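Local structure of tryptophan synthase alpha-subunit (Pyrococcus furiosus, 1GEQ) at residues G14-D17 against N23-L26; E204-L209 against N215-G220; K225-K230 against E236-K241. The protein carries out the aldol cleavage of indoleglycerol phosphate to indole and glyceraldehyde 3-phosphate, as the alpha subunit of tryptophan synthase. All coordinates share one frame; numbering follows the deposited sequence.

Contact 1: G14-D17 against N23-L26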
# COMPACT_ATOMS: atom_id res chain seq x y z
N GLY A 14 11.56 -1.98 7.02
CA GLY A 14 12.99 -1.84 7.24
C GLY A 14 13.55 -0.44 7.09
O GLY A 14 14.77 -0.26 7.02
N ASP A 15 12.68 0.57 7.05
CA ASP A 15 13.11 1.96 6.90
C ASP A 15 12.82 2.74 8.18
O ASP A 15 11.67 3.10 8.44
CB ASP A 15 12.38 2.61 5.72
CG ASP A 15 12.74 4.07 5.52
OD1 ASP A 15 12.00 4.77 4.81
OD2 ASP A 15 13.78 4.52 6.06
N PRO A 16 13.85 3.05 8.99
CA PRO A 16 15.29 2.76 8.88
C PRO A 16 15.71 1.34 9.29
O PRO A 16 16.80 0.89 8.95
CB PRO A 16 15.91 3.81 9.79
CG PRO A 16 14.93 3.85 10.91
CD PRO A 16 13.60 3.92 10.16
N ASP A 17 14.85 0.66 10.04
CA ASP A 17 15.13 -0.71 10.48
C ASP A 17 13.82 -1.42 10.82
O ASP A 17 12.80 -0.77 11.03
CB ASP A 17 16.10 -0.70 11.68
CG ASP A 17 15.68 0.25 12.78
OD1 ASP A 17 14.69 -0.03 13.48
OD2 ASP A 17 16.35 1.29 12.96
N ASN A 23 7.40 -0.16 15.37
CA ASN A 23 7.05 0.95 16.25
C ASN A 23 6.15 1.96 15.54
O ASN A 23 5.21 2.49 16.13
CB ASN A 23 8.31 1.67 16.74
CG ASN A 23 9.07 0.87 17.79
OD1 ASN A 23 8.60 -0.16 18.27
ND2 ASN A 23 10.25 1.35 18.15
N PHE A 24 6.45 2.23 14.27
CA PHE A 24 5.64 3.18 13.51
C PHE A 24 4.23 2.63 13.33
O PHE A 24 3.26 3.36 13.51
CB PHE A 24 6.26 3.46 12.13
CG PHE A 24 7.64 4.06 12.18
CD1 PHE A 24 8.04 4.86 13.26
CD2 PHE A 24 8.53 3.88 11.12
CE1 PHE A 24 9.31 5.47 13.27
CE2 PHE A 24 9.79 4.48 11.12
CZ PHE A 24 10.18 5.28 12.20
N LEU A 25 4.12 1.36 12.96
CA LEU A 25 2.81 0.74 12.75
C LEU A 25 1.93 0.79 14.00
O LEU A 25 0.75 1.14 13.92
CB LEU A 25 2.99 -0.72 12.30
CG LEU A 25 3.61 -0.96 10.92
CD1 LEU A 25 3.72 -2.45 10.67
CD2 LEU A 25 2.78 -0.29 9.85
N LEU A 26 2.51 0.44 15.14
CA LEU A 26 1.76 0.46 16.40
C LEU A 26 1.29 1.87 16.74
O LEU A 26 0.21 2.05 17.29
CB LEU A 26 2.64 -0.11 17.52
CG LEU A 26 2.91 -1.62 17.37
CD1 LEU A 26 4.04 -2.06 18.30
CD2 LEU A 26 1.64 -2.38 17.67
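The F24 ring meets the 14-17 loop through one corner, CE2. The carbonyl O of D15 lies at the ring edge, in the plane, 3.6 Å from F24 CE2, where the weakly positive ring hydrogens favour an oxygen. P16 comes in obliquely, with its CD 4.0 Å from the same F24 CE2, an apolar touch. The cis peptide between D15 and P16 sets both partners up: it puts the D15 oxygen and P16 CD on the same side of the bond, so a single ring corner meets both. On the helix, F24 carries CG beside its backbone N and anti to its carbonyl carbon (chi1 -61°), which sends the ring out to the loop. The D15 carboxylate takes no part; its OD1 forms a salt bridge with R57. D17 occupies the N-cap position of the helix that bears F24, and its OD2 is paired with R232. The contact ties the loop leaving strand 6-12 to the helix it leads into, 18-28, with D15 about 12 Å from the active-site D47, side chain to side chain. I227 of helix 221-230 packs on D15, P16 and F24, while T235 and L238 of helix 235-246 also touch F24.

Contact 2: E204-L209 against N215-G220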
# COMPACT_ATOMS: atom_id res chain seq x y z
N GLU A 204 -7.01 19.38 2.96
CA GLU A 204 -7.94 19.59 1.86
C GLU A 204 -7.89 18.49 0.80
O GLU A 204 -8.87 18.27 0.10
CB GLU A 204 -7.71 20.95 1.21
CG GLU A 204 -6.26 21.32 1.03
CD GLU A 204 -6.10 22.67 0.37
OE1 GLU A 204 -6.30 22.76 -0.86
OE2 GLU A 204 -5.78 23.65 1.08
N HIS A 205 -6.74 17.81 0.68
CA HIS A 205 -6.60 16.73 -0.29
C HIS A 205 -7.51 15.58 0.14
O HIS A 205 -8.25 15.02 -0.67
CB HIS A 205 -5.16 16.21 -0.32
CG HIS A 205 -4.18 17.16 -0.93
ND1 HIS A 205 -2.81 17.01 -0.79
CD2 HIS A 205 -4.36 18.26 -1.69
CE1 HIS A 205 -2.20 17.98 -1.44
NE2 HIS A 205 -3.11 18.76 -2.00
N VAL A 206 -7.43 15.22 1.42
CA VAL A 206 -8.24 14.14 1.96
C VAL A 206 -9.72 14.47 1.82
O VAL A 206 -10.50 13.66 1.33
CB VAL A 206 -7.87 13.87 3.43
CG1 VAL A 206 -8.80 12.83 4.03
CG2 VAL A 206 -6.43 13.40 3.53
N VAL A 207 -10.11 15.67 2.23
CA VAL A 207 -11.51 16.09 2.16
C VAL A 207 -12.03 16.01 0.72
O VAL A 207 -13.10 15.46 0.46
CB VAL A 207 -11.68 17.53 2.69
CG1 VAL A 207 -13.13 17.98 2.53
CG2 VAL A 207 -11.27 17.59 4.16
N SER A 208 -11.26 16.56 -0.21
CA SER A 208 -11.64 16.56 -1.62
C SER A 208 -11.78 15.15 -2.19
O SER A 208 -12.77 14.84 -2.87
CB SER A 208 -10.60 17.33 -2.44
OG SER A 208 -10.83 17.14 -3.82
N LEU A 209 -10.79 14.29 -1.93
CA LEU A 209 -10.83 12.94 -2.45
C LEU A 209 -11.99 12.11 -1.90
O LEU A 209 -12.62 11.37 -2.63
CB LEU A 209 -9.48 12.25 -2.20
CG LEU A 209 -8.35 12.90 -3.01
CD1 LEU A 209 -7.00 12.37 -2.55
CD2 LEU A 209 -8.57 12.64 -4.49
N ASN A 215 -13.13 5.50 -1.40
CA ASN A 215 -13.52 4.78 -0.19
C ASN A 215 -12.39 4.89 0.83
O ASN A 215 -12.63 4.91 2.04
CB ASN A 215 -13.78 3.31 -0.50
CG ASN A 215 -14.86 3.12 -1.56
OD1 ASN A 215 -14.57 3.04 -2.75
ND2 ASN A 215 -16.11 3.04 -1.12
N GLY A 216 -11.16 5.00 0.33
CA GLY A 216 -10.01 5.11 1.21
C GLY A 216 -8.92 5.96 0.58
O GLY A 216 -8.80 6.01 -0.64
N VAL A 217 -8.14 6.63 1.42
CA VAL A 217 -7.06 7.48 0.96
C VAL A 217 -5.74 6.99 1.55
O VAL A 217 -5.57 6.92 2.77
CB VAL A 217 -7.29 8.96 1.37
CG1 VAL A 217 -6.16 9.86 0.82
CG2 VAL A 217 -8.64 9.45 0.82
N VAL A 218 -4.81 6.60 0.67
CA VAL A 218 -3.51 6.12 1.12
C VAL A 218 -2.61 7.34 1.38
O VAL A 218 -2.68 8.33 0.66
CB VAL A 218 -2.86 5.20 0.05
CG1 VAL A 218 -1.42 4.86 0.44
CG2 VAL A 218 -3.67 3.92 -0.08
N VAL A 219 -1.80 7.26 2.43
CA VAL A 219 -0.89 8.35 2.76
C VAL A 219 0.48 7.69 2.87
O VAL A 219 0.77 6.98 3.83
CB VAL A 219 -1.25 9.04 4.10
CG1 VAL A 219 -0.31 10.23 4.36
CG2 VAL A 219 -2.71 9.53 4.05
N GLY A 220 1.31 7.91 1.86
CA GLY A 220 2.61 7.30 1.84
C GLY A 220 3.78 8.27 1.83
O GLY A 220 4.47 8.40 2.84
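This is the helix-on-strand layer of a TIM barrel: strand 194-197, helix 203-211 and strand 216-219 form a beta-alpha-beta unit, and here its helix packs against its second strand. V217, pointing outward from the barrel wall to the helix, meets both V206 and L209, residues three apart on neighbouring turns. The methyls of the two valines lie opposite one another in two pairs, CG2 to CG1 and CG1 to CG2. V206 CG2 stands 4.5 Å from V217 CG1, and the other pair, V206 CG1 and V217 CG2, is slightly farther apart at 4.7 Å. In V217, CG1 lies anti to the backbone N (chi1 -178°), and with that rotation both methyls are presented to the helix. V206 and L209 offer themselves differently: the CB of V206 leaves its backbone to one side of the strand, and it is the methyls that bridge the gap, whereas the CB of L209 is aimed at the strand and touches V217 itself. The packing is purely apolar and rather light, burying 140 Å² in all, with V206 CA and V217 CA 6.8 Å apart. V200, in the loop before the helix, touches both L209 and V217, while Y180 of helix 177-189 lies against L209.

Strand 216-219 is the eighth in the barrel and closes it: the V217 backbone bonds to S6 and I8 of the first strand, and that of G216 to V194 and V196 of the seventh. The V217 side chain is about 10 Å from that of the active-site E36. L209 meets V217 with both ends of its side chain: its CB is 4.2 Å from V217 CG2, and its CD1 reaches to 4.3 Å from V217 CG1.

Contact 3: K225-K230 against E236-K241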
# COMPACT_ATOMS: atom_id res chain seq x y z
N LYS A 225 8.56 10.66 3.97
CA LYS A 225 9.44 11.83 3.93
C LYS A 225 9.88 12.18 5.35
O LYS A 225 11.02 12.57 5.58
CB LYS A 225 8.72 13.02 3.31
CG LYS A 225 9.35 14.36 3.66
CD LYS A 225 8.53 15.52 3.11
CE LYS A 225 8.95 16.83 3.75
NZ LYS A 225 8.64 16.84 5.22
N ILE A 226 8.95 12.05 6.29
CA ILE A 226 9.24 12.34 7.69
C ILE A 226 10.23 11.32 8.21
O ILE A 226 11.20 11.67 8.89
CB ILE A 226 7.94 12.32 8.53
CG1 ILE A 226 7.01 13.44 8.06
CG2 ILE A 226 8.26 12.47 10.02
CD1 ILE A 226 5.67 13.49 8.76
N ILE A 227 10.02 10.05 7.87
CA ILE A 227 10.92 9.01 8.32
C ILE A 227 12.34 9.22 7.80
O ILE A 227 13.31 9.05 8.53
CB ILE A 227 10.39 7.62 7.91
CG1 ILE A 227 9.10 7.32 8.68
CG2 ILE A 227 11.46 6.54 8.18
CD1 ILE A 227 8.42 6.01 8.31
N GLY A 228 12.47 9.59 6.53
CA GLY A 228 13.80 9.81 5.98
C GLY A 228 14.49 10.98 6.66
O GLY A 228 15.72 11.09 6.65
N GLU A 229 13.70 11.87 7.25
CA GLU A 229 14.24 13.04 7.92
C GLU A 229 14.51 12.83 9.41
O GLU A 229 15.54 13.29 9.92
CB GLU A 229 13.27 14.21 7.75
CG GLU A 229 13.74 15.50 8.38
CD GLU A 229 12.68 16.58 8.29
OE1 GLU A 229 12.89 17.68 8.85
OE2 GLU A 229 11.64 16.33 7.65
N LYS A 230 13.61 12.15 10.11
CA LYS A 230 13.74 11.91 11.55
C LYS A 230 14.22 10.52 11.93
O LYS A 230 14.56 10.27 13.09
CB LYS A 230 12.39 12.16 12.24
CG LYS A 230 11.81 13.54 12.00
CD LYS A 230 12.65 14.62 12.66
CE LYS A 230 11.97 15.97 12.56
NZ LYS A 230 12.70 17.00 13.35
N GLU A 236 6.50 10.34 16.80
CA GLU A 236 5.63 11.44 17.21
C GLU A 236 5.24 12.35 16.04
O GLU A 236 4.12 12.85 15.99
CB GLU A 236 6.32 12.27 18.29
CG GLU A 236 7.18 11.46 19.25
CD GLU A 236 8.45 10.94 18.58
OE1 GLU A 236 8.65 9.71 18.52
OE2 GLU A 236 9.25 11.77 18.10
N PHE A 237 6.16 12.57 15.11
CA PHE A 237 5.85 13.43 13.98
C PHE A 237 4.89 12.76 13.00
O PHE A 237 4.13 13.43 12.32
CB PHE A 237 7.13 13.88 13.28
CG PHE A 237 8.12 14.56 14.20
CD1 PHE A 237 9.15 13.84 14.80
CD2 PHE A 237 7.99 15.91 14.50
CE1 PHE A 237 10.03 14.45 15.69
CE2 PHE A 237 8.87 16.54 15.39
CZ PHE A 237 9.89 15.80 15.98
N LEU A 238 4.94 11.43 12.94
CA LEU A 238 4.04 10.69 12.06
C LEU A 238 2.60 10.83 12.57
O LEU A 238 1.68 11.08 11.79
CB LEU A 238 4.43 9.20 12.01
CG LEU A 238 5.77 8.86 11.35
CD1 LEU A 238 6.10 7.38 11.55
CD2 LEU A 238 5.72 9.22 9.87
N LYS A 239 2.42 10.69 13.88
CA LYS A 239 1.09 10.81 14.47
C LYS A 239 0.55 12.22 14.24
O LYS A 239 -0.62 12.39 13.89
CB LYS A 239 1.16 10.51 15.98
CG LYS A 239 1.81 9.18 16.32
CD LYS A 239 1.89 8.93 17.83
CE LYS A 239 0.51 8.65 18.43
NZ LYS A 239 0.11 9.71 19.40
N LYS A 240 1.40 13.22 14.42
CA LYS A 240 0.98 14.60 14.23
C LYS A 240 0.58 14.88 12.78
O LYS A 240 -0.36 15.63 12.53
CB LYS A 240 2.10 15.56 14.65
CG LYS A 240 2.20 15.71 16.16
CD LYS A 240 1.05 16.55 16.69
CE LYS A 240 1.34 18.04 16.48
NZ LYS A 240 0.10 18.85 16.35
N LYS A 241 1.27 14.25 11.83
CA LYS A 241 0.94 14.45 10.43
C LYS A 241 -0.40 13.78 10.08
O LYS A 241 -1.22 14.35 9.37
CB LYS A 241 2.07 13.93 9.54
CG LYS A 241 1.76 13.92 8.06
CD LYS A 241 1.12 15.21 7.57
CE LYS A 241 2.12 16.23 7.05
NZ LYS A 241 1.45 17.20 6.14
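Apolar packing carries most of this contact, and I226 is at its centre. Its CG2 methyl rests on F237 CB at 3.7 Å, while its CD1 reaches the other way along the partner helix to K241 CB, also 3.7 Å away. On the side toward I227, L238 runs past I226 in the opposite direction, its CD2 4.0 Å from I226 CB; the same methyl comes within 4.1 Å of I227 CG1. I226 can serve both flanks because CG2 lies anti to its backbone N while CG1 stands beside it (chi1 -64°). K241 contributes only the start of its chain here; its NZ goes on to a weak hydrogen bond with S201 O and a long, weak ion pair with E244.

The aromatic contact is K230 on F237. The lysine bends at chi2 (-67°) and crosses one face of the ring, CE sitting over the centre as a CH-pi contact, 4.0 Å from the F237 centroid. K230 NZ lies farther along, 4.5 Å from that centroid, in an off-centre cation-pi contact with the ring of F237, a residue exposed at the surface. A serine at K230 would probably leave that face of F237 without its aliphatic cover and its charge partner.

The two short segments run nearly antiparallel, at 155° with axes 10.0 Å apart: a helical hairpin, joined by a short turn, that follows the last strand of the TIM barrel.

How the contacts relate
Contacts 1 and 2 are buried, contact 3 only partly, and the chemistry follows: aliphatic packing of helix on strand in contact 2, a ring corner on a carbonyl and a proline in contact 1, and in contact 3 an aliphatic middle with a lysine-on-phenylalanine pair at its outer edge. Contacts 1 and 3 share a boundary. I227 CD1 is 3.5 Å from F24 CE2, and L238 CD1 is 3.6 Å from F24 CD1, so the hairpin seats itself on the first helix and its loop. Contact 2 touches neither, yet strand 216-219 runs on into helix 221-230, linking the barrel's closing strand to that hairpin.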